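Local atomic coordinates of putative fimbrium subunit Fim1C (Bacteroides uniformis, PDB entry 4K4K), a protein that probably forms part of the tip of fimbriae, the filaments on the cell surface that mediate adhesion and biofilm formation. Residues K143-K149 and K248-T254; T213-T219 and F230-N235; Q171-T175 and V186-T190; H139-L144 and F243-S247. All coordinates share one frame; numbering follows the deposited sequence.

Contact 1. Residues K143-K149 and K248-T254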
loop_
_atom_site.group_PDB
_atom_site.type_symbol
_atom_site.label_atom_id
_atom_site.label_comp_id
_atom_site.label_asym_id
_atom_site.label_seq_id
_atom_site.Cartn_x
_atom_site.Cartn_y
_atom_site.Cartn_z
ATOM N N LYS A 143 -4.033 -5.677 0.719
ATOM C CA LYS A 143 -5.119 -5.033 1.432
ATOM C C LYS A 143 -6.164 -6.064 1.849
ATOM O O LYS A 143 -6.567 -6.905 1.040
ATOM C CB LYS A 143 -5.767 -3.947 0.548
ATOM C CG LYS A 143 -6.964 -3.191 1.174
ATOM C CD LYS A 143 -6.520 -2.233 2.242
ATOM C CE LYS A 143 -7.695 -1.472 2.827
ATOM N NZ LYS A 143 -7.235 -0.365 3.703
ATOM N N LEU A 144 -6.608 -5.980 3.109
ATOM C CA LEU A 144 -7.720 -6.806 3.612
ATOM C C LEU A 144 -8.902 -5.881 3.831
ATOM O O LEU A 144 -8.753 -4.851 4.490
ATOM C CB LEU A 144 -7.364 -7.557 4.906
ATOM C CG LEU A 144 -6.078 -8.409 4.891
ATOM C CD1 LEU A 144 -5.882 -9.105 6.234
ATOM C CD2 LEU A 144 -6.067 -9.421 3.728
ATOM N N ASP A 145 -10.068 -6.236 3.267
ATOM C CA ASP A 145 -11.283 -5.438 3.352
ATOM C C ASP A 145 -12.369 -6.372 3.870
ATOM O O ASP A 145 -12.755 -7.303 3.175
ATOM C CB ASP A 145 -11.607 -4.845 1.963
ATOM C CG ASP A 145 -12.761 -3.852 1.937
ATOM O OD1 ASP A 145 -13.829 -4.162 2.510
ATOM O OD2 ASP A 145 -12.635 -2.816 1.259
ATOM N N ILE A 146 -12.800 -6.164 5.110
ATOM C CA ILE A 146 -13.747 -7.065 5.759
ATOM C C ILE A 146 -15.057 -6.354 6.055
ATOM O O ILE A 146 -15.074 -5.255 6.615
ATOM C CB ILE A 146 -13.066 -7.641 7.042
ATOM C CG1 ILE A 146 -11.843 -8.517 6.651
ATOM C CG2 ILE A 146 -14.056 -8.401 7.959
ATOM C CD1 ILE A 146 -10.837 -8.726 7.699
ATOM N N THR A 147 -16.170 -7.014 5.688
ATOM C CA THR A 147 -17.504 -6.528 5.994
ATOM C C THR A 147 -18.125 -7.556 6.921
ATOM O O THR A 147 -18.097 -8.748 6.613
ATOM C CB THR A 147 -18.313 -6.319 4.703
ATOM O OG1 THR A 147 -17.564 -5.471 3.842
ATOM C CG2 THR A 147 -19.668 -5.694 4.952
ATOM N N ILE A 148 -18.662 -7.110 8.054
ATOM C CA ILE A 148 -19.299 -8.011 9.010
ATOM C C ILE A 148 -20.814 -7.834 8.966
ATOM O O ILE A 148 -21.300 -6.710 8.957
ATOM C CB ILE A 148 -18.740 -7.743 10.443
ATOM C CG1 ILE A 148 -17.216 -8.019 10.520
ATOM C CG2 ILE A 148 -19.513 -8.503 11.532
ATOM C CD1 ILE A 148 -16.537 -7.205 11.637
ATOM N N LYS A 149 -21.569 -8.942 8.971
ATOM C CA LYS A 149 -23.020 -8.851 9.096
ATOM C C LYS A 149 -23.537 -9.994 9.960
ATOM O O LYS A 149 -22.911 -11.046 10.050
ATOM C CB LYS A 149 -23.737 -8.814 7.731
ATOM C CG LYS A 149 -23.469 -9.989 6.802
ATOM C CD LYS A 149 -24.125 -9.745 5.449
ATOM C CE LYS A 149 -24.066 -10.957 4.559
ATOM N NZ LYS A 149 -24.545 -10.660 3.181
ATOM N N LYS A 248 -6.283 -6.919 -3.310
ATOM C CA LYS A 248 -7.238 -6.594 -2.254
ATOM C C LYS A 248 -8.099 -7.833 -2.042
ATOM O O LYS A 248 -8.665 -8.349 -3.001
ATOM C CB LYS A 248 -8.089 -5.365 -2.622
ATOM C CG LYS A 248 -9.122 -4.998 -1.534
ATOM C CD LYS A 248 -10.111 -3.904 -1.967
ATOM C CE LYS A 248 -9.481 -2.533 -1.998
ATOM N NZ LYS A 248 -10.431 -1.481 -2.441
ATOM N N TYR A 249 -8.126 -8.352 -0.808
ATOM C CA TYR A 249 -8.934 -9.521 -0.417
ATOM C C TYR A 249 -10.137 -8.995 0.302
ATOM O O TYR A 249 -10.002 -8.275 1.299
ATOM C CB TYR A 249 -8.124 -10.520 0.450
ATOM C CG TYR A 249 -7.014 -11.171 -0.358
ATOM C CD1 TYR A 249 -5.792 -10.527 -0.551
ATOM C CD2 TYR A 249 -7.215 -12.393 -1.002
ATOM C CE1 TYR A 249 -4.794 -11.087 -1.351
ATOM C CE2 TYR A 249 -6.213 -12.975 -1.786
ATOM C CZ TYR A 249 -5.004 -12.312 -1.967
ATOM O OH TYR A 249 -4.002 -12.847 -2.752
ATOM N N LEU A 250 -11.316 -9.267 -0.259
ATOM C CA LEU A 250 -12.570 -8.796 0.296
ATOM C C LEU A 250 -13.278 -9.953 0.942
ATOM O O LEU A 250 -13.537 -10.961 0.289
ATOM C CB LEU A 250 -13.453 -8.139 -0.788
ATOM C CG LEU A 250 -12.830 -6.921 -1.466
ATOM C CD1 LEU A 250 -12.216 -7.298 -2.788
ATOM C CD2 LEU A 250 -13.858 -5.826 -1.639
ATOM N N TYR A 251 -13.543 -9.834 2.248
ATOM C CA TYR A 251 -14.255 -10.891 2.962
ATOM C C TYR A 251 -15.569 -10.379 3.482
ATOM O O TYR A 251 -15.613 -9.308 4.093
ATOM C CB TYR A 251 -13.428 -11.444 4.145
ATOM C CG TYR A 251 -12.085 -12.028 3.766
ATOM C CD1 TYR A 251 -11.986 -13.312 3.232
ATOM C CD2 TYR A 251 -10.903 -11.333 4.014
ATOM C CE1 TYR A 251 -10.750 -13.869 2.911
ATOM C CE2 TYR A 251 -9.661 -11.873 3.679
ATOM C CZ TYR A 251 -9.591 -13.145 3.141
ATOM O OH TYR A 251 -8.372 -13.689 2.826
ATOM N N THR A 252 -16.645 -11.158 3.276
ATOM C CA THR A 252 -17.948 -10.870 3.879
ATOM C C THR A 252 -18.141 -11.932 4.945
ATOM O O THR A 252 -18.192 -13.129 4.636
ATOM C CB THR A 252 -19.088 -10.782 2.868
ATOM O OG1 THR A 252 -18.805 -9.737 1.935
ATOM C CG2 THR A 252 -20.438 -10.496 3.552
ATOM N N ILE A 253 -18.208 -11.491 6.204
ATOM C CA ILE A 253 -18.333 -12.377 7.350
ATOM C C ILE A 253 -19.759 -12.372 7.852
ATOM O O ILE A 253 -20.258 -11.318 8.243
ATOM C CB ILE A 253 -17.356 -11.925 8.487
ATOM C CG1 ILE A 253 -15.965 -11.451 7.965
ATOM C CG2 ILE A 253 -17.289 -12.930 9.649
ATOM C CD1 ILE A 253 -15.047 -12.461 7.460
ATOM N N THR A 254 -20.409 -13.536 7.861
ATOM C CA THR A 254 -21.740 -13.644 8.437
ATOM C C THR A 254 -21.594 -14.328 9.795
ATOM O O THR A 254 -21.188 -15.492 9.868
ATOM C CB THR A 254 -22.737 -14.366 7.509
ATOM O OG1 THR A 254 -22.762 -13.700 6.249
ATOM C CG2 THR A 254 -24.151 -14.379 8.101
#

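Contact 2. Residues T213-T219 and F230-N235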
loop_
_atom_site.group_PDB
_atom_site.type_symbol
_atom_site.label_atom_id
_atom_site.label_comp_id
_atom_site.label_asym_id
_atom_site.label_seq_id
_atom_site.Cartn_x
_atom_site.Cartn_y
_atom_site.Cartn_z
ATOM N N THR A 213 -1.193 -18.812 3.301
ATOM C CA THR A 213 -1.996 -18.259 4.402
ATOM C C THR A 213 -2.270 -19.337 5.484
ATOM O O THR A 213 -3.083 -19.109 6.385
ATOM C CB THR A 213 -3.310 -17.648 3.890
ATOM O OG1 THR A 213 -4.072 -18.640 3.193
ATOM C CG2 THR A 213 -3.094 -16.416 3.023
ATOM N N ALA A 214 -1.576 -20.498 5.420
ATOM C CA ALA A 214 -1.734 -21.578 6.405
ATOM C C ALA A 214 -1.290 -21.116 7.788
ATOM O O ALA A 214 -0.266 -20.441 7.926
ATOM C CB ALA A 214 -0.947 -22.816 5.981
ATOM N N GLY A 215 -2.098 -21.430 8.790
ATOM C CA GLY A 215 -1.837 -21.013 10.161
ATOM C C GLY A 215 -2.423 -19.657 10.498
ATOM O O GLY A 215 -2.433 -19.269 11.667
HETATM N N MSE A 216 -2.890 -18.901 9.477
HETATM C CA MSE A 216 -3.475 -17.578 9.724
HETATM C C MSE A 216 -4.959 -17.683 9.983
HETATM O O MSE A 216 -5.685 -18.332 9.229
HETATM C CB MSE A 216 -3.249 -16.614 8.562
HETATM C CG MSE A 216 -1.804 -16.314 8.287
HETATM SE SE MSE A 216 -1.685 -15.261 6.649
HETATM C CE MSE A 216 0.278 -15.126 6.621
ATOM N N ALA A 217 -5.410 -16.999 11.013
ATOM C CA ALA A 217 -6.821 -16.974 11.338
ATOM C C ALA A 217 -7.289 -15.566 11.636
ATOM O O ALA A 217 -6.535 -14.758 12.184
ATOM C CB ALA A 217 -7.106 -17.883 12.539
ATOM N N LEU A 218 -8.532 -15.268 11.269
ATOM C CA LEU A 218 -9.201 -14.035 11.657
ATOM C C LEU A 218 -9.919 -14.299 12.973
ATOM O O LEU A 218 -10.610 -15.319 13.088
ATOM C CB LEU A 218 -10.221 -13.548 10.607
ATOM C CG LEU A 218 -9.725 -13.121 9.244
ATOM C CD1 LEU A 218 -10.885 -12.626 8.402
ATOM C CD2 LEU A 218 -8.655 -12.013 9.345
ATOM N N THR A 219 -9.769 -13.405 13.962
ATOM C CA THR A 219 -10.481 -13.539 15.239
ATOM C C THR A 219 -11.476 -12.396 15.339
ATOM O O THR A 219 -11.100 -11.233 15.194
ATOM C CB THR A 219 -9.527 -13.612 16.455
ATOM O OG1 THR A 219 -8.705 -14.772 16.303
ATOM C CG2 THR A 219 -10.276 -13.703 17.810
ATOM N N PHE A 230 -14.786 -15.672 17.964
ATOM C CA PHE A 230 -14.952 -16.589 16.834
ATOM C C PHE A 230 -13.671 -16.568 16.032
ATOM O O PHE A 230 -13.108 -15.484 15.851
ATOM C CB PHE A 230 -16.118 -16.155 15.943
ATOM C CG PHE A 230 -17.479 -16.163 16.581
ATOM C CD1 PHE A 230 -18.274 -17.292 16.532
ATOM C CD2 PHE A 230 -17.987 -15.020 17.180
ATOM C CE1 PHE A 230 -19.533 -17.299 17.122
ATOM C CE2 PHE A 230 -19.253 -15.026 17.762
ATOM C CZ PHE A 230 -20.020 -16.163 17.719
ATOM N N HIS A 231 -13.200 -17.741 15.576
ATOM C CA HIS A 231 -11.971 -17.877 14.787
ATOM C C HIS A 231 -12.288 -18.484 13.440
ATOM O O HIS A 231 -13.114 -19.399 13.354
ATOM C CB HIS A 231 -10.923 -18.722 15.532
ATOM C CG HIS A 231 -10.736 -18.314 16.966
ATOM N ND1 HIS A 231 -9.849 -17.310 17.322
ATOM C CD2 HIS A 231 -11.368 -18.753 18.083
ATOM C CE1 HIS A 231 -9.950 -17.189 18.638
ATOM N NE2 HIS A 231 -10.859 -18.026 19.141
ATOM N N TRP A 232 -11.656 -17.974 12.376
ATOM C CA TRP A 232 -11.881 -18.493 11.032
ATOM C C TRP A 232 -10.547 -18.601 10.306
ATOM O O TRP A 232 -9.769 -17.644 10.315
ATOM C CB TRP A 232 -12.884 -17.616 10.269
ATOM C CG TRP A 232 -13.042 -18.008 8.824
ATOM C CD1 TRP A 232 -13.792 -19.033 8.320
ATOM C CD2 TRP A 232 -12.386 -17.400 7.707
ATOM N NE1 TRP A 232 -13.648 -19.098 6.951
ATOM C CE2 TRP A 232 -12.782 -18.109 6.549
ATOM C CE3 TRP A 232 -11.488 -16.322 7.570
ATOM C CZ2 TRP A 232 -12.338 -17.754 5.269
ATOM C CZ3 TRP A 232 -11.061 -15.965 6.301
ATOM C CH2 TRP A 232 -11.485 -16.671 5.170
ATOM N N ASP A 233 -10.270 -19.774 9.706
ATOM C CA ASP A 233 -9.002 -20.007 9.014
ATOM C C ASP A 233 -8.986 -19.354 7.632
ATOM O O ASP A 233 -9.777 -19.707 6.745
ATOM C CB ASP A 233 -8.672 -21.514 8.923
ATOM C CG ASP A 233 -7.799 -22.018 10.075
ATOM O OD1 ASP A 233 -6.863 -21.276 10.493
ATOM O OD2 ASP A 233 -8.020 -23.165 10.530
ATOM N N VAL A 234 -8.067 -18.385 7.456
ATOM C CA VAL A 234 -7.903 -17.632 6.202
ATOM C C VAL A 234 -7.682 -18.585 5.016
ATOM O O VAL A 234 -8.264 -18.361 3.955
ATOM C CB VAL A 234 -6.778 -16.567 6.310
ATOM C CG1 VAL A 234 -6.520 -15.865 4.968
ATOM C CG2 VAL A 234 -7.117 -15.547 7.395
ATOM N N ASN A 235 -6.913 -19.664 5.218
ATOM C CA ASN A 235 -6.592 -20.639 4.169
ATOM C C ASN A 235 -7.828 -21.477 3.724
ATOM O O ASN A 235 -7.788 -22.080 2.650
ATOM C CB ASN A 235 -5.451 -21.551 4.634
ATOM C CG ASN A 235 -4.778 -22.305 3.514
ATOM O OD1 ASN A 235 -4.016 -21.746 2.713
ATOM N ND2 ASN A 235 -5.072 -23.591 3.420
#

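Contact 3. Residues Q171-T175 and V186-T190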
loop_
_atom_site.group_PDB
_atom_site.type_symbol
_atom_site.label_atom_id
_atom_site.label_comp_id
_atom_site.label_asym_id
_atom_site.label_seq_id
_atom_site.Cartn_x
_atom_site.Cartn_y
_atom_site.Cartn_z
ATOM N N GLN A 171 3.912 -11.983 9.600
ATOM C CA GLN A 171 5.247 -11.406 9.495
ATOM C C GLN A 171 4.979 -9.906 9.414
ATOM O O GLN A 171 3.970 -9.513 8.808
ATOM C CB GLN A 171 6.011 -11.936 8.266
ATOM C CG GLN A 171 6.471 -13.389 8.415
ATOM C CD GLN A 171 7.479 -13.611 9.526
ATOM O OE1 GLN A 171 8.246 -12.717 9.907
ATOM N NE2 GLN A 171 7.488 -14.808 10.083
ATOM N N THR A 172 5.804 -9.063 10.048
ATOM C CA THR A 172 5.497 -7.632 10.052
ATOM C C THR A 172 6.597 -6.759 9.429
ATOM O O THR A 172 6.347 -5.568 9.192
ATOM C CB THR A 172 5.224 -7.153 11.490
ATOM O OG1 THR A 172 6.387 -7.401 12.292
ATOM C CG2 THR A 172 3.963 -7.793 12.108
ATOM N N ALA A 173 7.770 -7.337 9.113
ATOM C CA ALA A 173 8.884 -6.577 8.520
ATOM C C ALA A 173 9.219 -7.011 7.086
ATOM O O ALA A 173 9.296 -8.200 6.791
ATOM C CB ALA A 173 10.129 -6.730 9.392
ATOM N N ALA A 174 9.454 -6.039 6.216
ATOM C CA ALA A 174 9.856 -6.308 4.838
ATOM C C ALA A 174 10.743 -5.171 4.330
ATOM O O ALA A 174 10.841 -4.139 4.974
ATOM C CB ALA A 174 8.627 -6.499 3.933
ATOM N N THR A 175 11.406 -5.378 3.188
ATOM C CA THR A 175 12.235 -4.382 2.531
ATOM C C THR A 175 11.827 -4.250 1.088
ATOM O O THR A 175 11.243 -5.170 0.506
ATOM C CB THR A 175 13.749 -4.716 2.622
ATOM O OG1 THR A 175 14.017 -5.927 1.894
ATOM C CG2 THR A 175 14.252 -4.844 4.089
ATOM N N VAL A 186 10.052 -10.125 2.294
ATOM C CA VAL A 186 9.749 -10.284 3.710
ATOM C C VAL A 186 11.034 -10.693 4.453
ATOM O O VAL A 186 11.761 -11.588 3.993
ATOM C CB VAL A 186 8.600 -11.300 3.952
ATOM C CG1 VAL A 186 8.327 -11.485 5.440
ATOM C CG2 VAL A 186 7.336 -10.859 3.218
ATOM N N THR A 187 11.338 -10.011 5.559
ATOM C CA THR A 187 12.512 -10.368 6.380
ATOM C C THR A 187 11.944 -11.059 7.607
ATOM O O THR A 187 11.339 -10.412 8.464
ATOM C CB THR A 187 13.384 -9.160 6.679
ATOM O OG1 THR A 187 12.576 -8.181 7.320
ATOM C CG2 THR A 187 14.029 -8.590 5.411
ATOM N N THR A 188 12.023 -12.377 7.625
ATOM C CA THR A 188 11.373 -13.191 8.666
ATOM C C THR A 188 11.827 -12.822 10.076
ATOM O O THR A 188 12.975 -12.447 10.311
ATOM C CB THR A 188 11.538 -14.667 8.386
ATOM O OG1 THR A 188 12.929 -15.011 8.407
ATOM C CG2 THR A 188 10.854 -15.090 7.068
ATOM N N GLY A 189 10.858 -12.833 10.970
ATOM C CA GLY A 189 11.027 -12.519 12.372
ATOM C C GLY A 189 9.985 -13.288 13.151
ATOM O O GLY A 189 9.447 -14.297 12.665
ATOM N N THR A 190 9.683 -12.819 14.344
ATOM C CA THR A 190 8.680 -13.511 15.147
ATOM C C THR A 190 7.289 -13.101 14.626
ATOM O O THR A 190 7.071 -11.928 14.316
ATOM C CB THR A 190 8.903 -13.304 16.657
ATOM O OG1 THR A 190 7.818 -13.904 17.370
ATOM C CG2 THR A 190 9.070 -11.834 17.055
HETATM O O HOH W 1 8.879 -10.059 9.495
HETATM O O HOH W 2 7.502 -10.141 12.139
#

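Contact 4. Residues H139-L144 and F243-S247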
loop_
_atom_site.group_PDB
_atom_site.type_symbol
_atom_site.label_atom_id
_atom_site.label_comp_id
_atom_site.label_asym_id
_atom_site.label_seq_id
_atom_site.Cartn_x
_atom_site.Cartn_y
_atom_site.Cartn_z
ATOM N N HIS A 139 0.507 -1.051 -5.635
ATOM C CA HIS A 139 0.734 -1.357 -4.221
ATOM C C HIS A 139 1.668 -2.558 -4.099
ATOM O O HIS A 139 1.479 -3.560 -4.805
ATOM C CB HIS A 139 -0.599 -1.684 -3.544
ATOM C CG HIS A 139 -1.617 -0.583 -3.602
ATOM N ND1 HIS A 139 -1.705 0.374 -2.607
ATOM C CD2 HIS A 139 -2.603 -0.367 -4.507
ATOM C CE1 HIS A 139 -2.731 1.149 -2.940
ATOM N NE2 HIS A 139 -3.300 0.740 -4.075
ATOM N N LYS A 140 2.657 -2.471 -3.205
ATOM C CA LYS A 140 3.632 -3.570 -3.008
ATOM C C LYS A 140 3.182 -4.558 -1.913
ATOM O O LYS A 140 3.740 -5.664 -1.813
ATOM C CB LYS A 140 5.015 -3.002 -2.656
ATOM C CG LYS A 140 5.595 -2.130 -3.785
ATOM C CD LYS A 140 5.939 -2.952 -5.038
ATOM C CE LYS A 140 6.249 -2.020 -6.198
ATOM N NZ LYS A 140 6.640 -2.785 -7.408
ATOM N N LEU A 141 2.142 -4.173 -1.118
ATOM C CA LEU A 141 1.643 -5.001 -0.028
ATOM C C LEU A 141 0.238 -5.523 -0.355
ATOM O O LEU A 141 -0.129 -5.586 -1.524
ATOM C CB LEU A 141 1.723 -4.271 1.322
ATOM C CG LEU A 141 3.123 -3.598 1.605
ATOM C CD1 LEU A 141 3.088 -2.834 2.940
ATOM C CD2 LEU A 141 4.266 -4.613 1.574
ATOM N N VAL A 142 -0.501 -5.969 0.661
ATOM C CA VAL A 142 -1.799 -6.631 0.465
ATOM C C VAL A 142 -2.862 -5.944 1.314
ATOM O O VAL A 142 -2.628 -5.674 2.487
ATOM C CB VAL A 142 -1.647 -8.129 0.843
ATOM C CG1 VAL A 142 -3.002 -8.861 0.836
ATOM C CG2 VAL A 142 -0.631 -8.834 -0.057
ATOM N N LYS A 143 -4.033 -5.677 0.719
ATOM C CA LYS A 143 -5.119 -5.033 1.432
ATOM C C LYS A 143 -6.164 -6.064 1.849
ATOM O O LYS A 143 -6.567 -6.905 1.040
ATOM C CB LYS A 143 -5.767 -3.947 0.548
ATOM C CG LYS A 143 -6.964 -3.191 1.174
ATOM C CD LYS A 143 -6.520 -2.233 2.242
ATOM C CE LYS A 143 -7.695 -1.472 2.827
ATOM N NZ LYS A 143 -7.235 -0.365 3.703
ATOM N N LEU A 144 -6.608 -5.980 3.109
ATOM C CA LEU A 144 -7.720 -6.806 3.612
ATOM C C LEU A 144 -8.902 -5.881 3.831
ATOM O O LEU A 144 -8.753 -4.851 4.490
ATOM C CB LEU A 144 -7.364 -7.557 4.906
ATOM C CG LEU A 144 -6.078 -8.409 4.891
ATOM C CD1 LEU A 144 -5.882 -9.105 6.234
ATOM C CD2 LEU A 144 -6.067 -9.421 3.728
ATOM N N PHE A 243 -1.416 -14.760 -0.039
ATOM C CA PHE A 243 -1.669 -13.317 -0.125
ATOM C C PHE A 243 -0.729 -12.768 -1.196
ATOM O O PHE A 243 0.489 -12.748 -0.985
ATOM C CB PHE A 243 -1.444 -12.610 1.227
ATOM C CG PHE A 243 -2.532 -12.755 2.273
ATOM C CD1 PHE A 243 -3.866 -12.912 1.900
ATOM C CD2 PHE A 243 -2.237 -12.621 3.624
ATOM C CE1 PHE A 243 -4.876 -13.001 2.870
ATOM C CE2 PHE A 243 -3.249 -12.685 4.596
ATOM C CZ PHE A 243 -4.561 -12.863 4.211
ATOM N N VAL A 244 -1.282 -12.354 -2.353
ATOM C CA VAL A 244 -0.493 -11.858 -3.488
ATOM C C VAL A 244 -0.328 -10.339 -3.429
ATOM O O VAL A 244 -1.312 -9.614 -3.329
ATOM C CB VAL A 244 -1.144 -12.319 -4.830
ATOM C CG1 VAL A 244 -0.429 -11.717 -6.046
ATOM C CG2 VAL A 244 -1.188 -13.848 -4.912
ATOM N N ALA A 245 0.929 -9.849 -3.549
ATOM C CA ALA A 245 1.232 -8.415 -3.546
ATOM C C ALA A 245 0.362 -7.667 -4.557
ATOM O O ALA A 245 0.125 -8.183 -5.657
ATOM C CB ALA A 245 2.708 -8.190 -3.880
ATOM N N GLY A 246 -0.056 -6.462 -4.197
ATOM C CA GLY A 246 -0.853 -5.586 -5.040
ATOM C C GLY A 246 -2.299 -6.013 -5.200
ATOM O O GLY A 246 -2.984 -5.492 -6.081
ATOM N N SER A 247 -2.783 -6.908 -4.311
ATOM C CA SER A 247 -4.156 -7.412 -4.344
ATOM C C SER A 247 -4.954 -6.935 -3.146
ATOM O O SER A 247 -4.388 -6.610 -2.092
ATOM C CB SER A 247 -4.174 -8.939 -4.371
ATOM O OG SER A 247 -3.300 -9.429 -5.374
#

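Contact 1. Residues K143-K149 and K248-T254
Two strands run side by side in the same direction, with Leu144 next to Tyr249, Ile146 next to Tyr251 and Ile148 next to Ile253, in the C-terminal half of a fimbrillin-like beta protein, probably of transthyretin-like fold. Six backbone hydrogen bonds join them, from Tyr249 N to Lys143 O (2.8 Å) at one end to Lys149 N and Ile253 O at the other. Only alternate residues supply them, as parallel pairing requires.

The apolar contacts lie on one face. Leu144 CD2 sits 4.0 Å from Tyr249 CB, Ile146 CG1 comes to the edge of the Tyr251 ring at CD2 (4.0 Å), and Ile146 CG2 meets Ile253 CG1 at 3.6 Å. Isoleucines, whose beta branching suits an extended strand, leucine and tyrosines make up this buried face, packed against Val165 and Ile167. Tyr249 OH is hydrogen-bonded to Val244 N and Tyr251 OH to Ser240 OG.

The other face is mostly polar, with Leu250 beside Asp145. Lys143 and Lys248 lie alongside each other, CG to CG 3.9 Å; Lys143 NZ forms a salt bridge with Glu204 and a hydrogen bond with Gln112. Lys149, with CG between backbone N and carbonyl carbon (chi1 57°), extends across to put CE 3.5 Å from Thr254 OG1. Asp145 OD2 stays 4.5 Å from Lys248 NZ, beyond a salt bridge, so cohesion comes mainly from backbone bonds and the apolar face.

Contact 2. Residues T213-T219 and F230-N235
Trp232 carries its CG opposite the backbone N (chi1 173°) whereas Leu218 carries its own opposite the carbonyl carbon (chi1 -65°), and from a shared face of the sheet these torsions set the two side chains alongside each other, pointing the same way. Leu218 CD1 lies 3.8 Å from Trp232 CE3, on the six-membered ring. Val234, crossing Leu218 at about a right angle, brings CG2 to 4.0 Å from Leu218 CG, while its CG1 meets Thr213 CB at 3.8 Å.

On the other face Thr219 and His231 also run side by side. His231 ND1 donates to Thr219 OG1 over 3.0 Å, with the hydroxyl at the ring edge but 21° out of its plane; threonine's hydroxyl, held at CB, is well placed to accept from the neighbouring imidazole on this more exposed face.

The strands belong to the beta hairpin 217-222/228-233. Leu218 and Trp232 form a hydrogen-bonded antiparallel pair, with Leu218 N to Trp232 O at 2.8 Å and the reciprocal Trp232 N to Leu218 O at 2.9 Å. Ala217 with Asp233 and Thr219 with His231 are the flanking non-hydrogen-bonded pairs.

Beyond the pairing, a type II turn from Thr213 to Met216, present as selenomethionine, leads into the first strand, and Gly215 supplies its positive phi. Met216 O then accepts a hydrogen bond from Val234 N at 3.0 Å, where the second strand gives way to a 3-10 segment. Thr213 OG1 is hydrogen-bonded to Ser240 O, Val234 also rests on Ile167 of strand 164-177, and the Trp232 ring meets that of Tyr251.

Contact 3. Residues Q171-T175 and V186-T190
Gln171 reaches across to Val186 and Gly189, and its aliphatic part and its amide meet different partners. Gln171 CB rests against Val186 CG1 at 3.7 Å, and CG stays near the same methyl. The chain then bends at chi2 (-64°), which turns the amide toward the backbone of the loop 187-190. There Gln171 OE1 accepts a hydrogen bond from Gly189 N at 2.8 Å, the donor tilted 23° from the carbonyl plane. Gln171 NE2 gives a longer bond to Gly189 O at 3.3 Å. This acceptor lies in the plane of the glutamine amide, although NE2 itself stands above the carbonyl plane of the glycine. One amide thus meets both the N-H and the C=O of a single residue.

A water extends the link: it lies 2.8 Å from Gln171 OE1, accepts from Ala173 N and is 2.7 Å from Thr187 O. Nearer the strand, Thr187 N binds Ala173 O at 3.0 Å, beside the antiparallel pair of Ala174 and Val186. Thr187 OG1 lies 3.5 Å from Ala173 CB, a methyl small enough to let the threonine hydroxyl sit against the strand.

Where regular pairing with the 186-190 segment stops, a glutamine amide and ordered water take over the backbone polar groups. The chemistry implies a join at the surface held largely by hydrogen bonds, with a small apolar part, mainly round Val186.

Contact 4. Residues H139-L144 and F243-S247
A type II beta turn, Val244 to Ser247, leads into strand 247-256 and sets Gly246 against Leu141, where the parallel pairing of that strand with 132-150 begins. Gly246 N donates to Leu141 O at 2.8 Å, and Lys143 N donates to Ser247 O at 3.0 Å, almost straight (174°) and in the carbonyl plane. Gly246 suits the third turn position: its phi is positive (73°), and without a side chain Gly246 CA can lie 3.1 Å from His139 O. Ser247 strengthens the turn by folding OG back to Val244 O at 2.9 Å, from above the carbonyl plane. Ala245, whose single methyl fits beside the backbone, has CB 3.4 Å from Lys140 O.

Apolar groups fill the flank. Val142 has CG1 opposite its backbone N (chi1 173°), which leaves CG2 over the turn, 3.4 Å from Val244 O, and both methyls against Phe243 CB. The Phe243 side chain crosses Val142 and Leu144 at about right angles, and its CZ touches Leu144 CD2 at 3.8 Å.

Further out, His139 stacks on Trp269 and its ND1 is hydrogen-bonded to Asp116 OD1. Strand 202-207 runs antiparallel along the other edge of 132-150, Val142 and Val207 joined by backbone hydrogen bonding, while Phe243 reaches Ile167 of strand 164-177 and Tyr251 of strand 247-256.

How the contacts relate
Contacts 1 and 4 are successive parts of one pairing: they share Lys143 and Leu144, and the turn of contact 4 delivers the strand that contact 1 continues. Tyr249 OH, 2.8 Å from Val244 N in a probable hydrogen bond, ties the two. Contact 2 faces them across the interior. Its Trp232 CH2 lies 3.7 Å from Tyr251 CE1 of contact 1, and its Met216 SE lies 3.6 Å from Phe243 CE2 of contact 4, so Phe243 and Tyr251 help join all three into one core. Contact 3 is separate, its centre about 24 Å from that of contact 1 and its nearest atoms about 5 Å from contact 4; strand 164-177 connects it with the hairpin of contact 2.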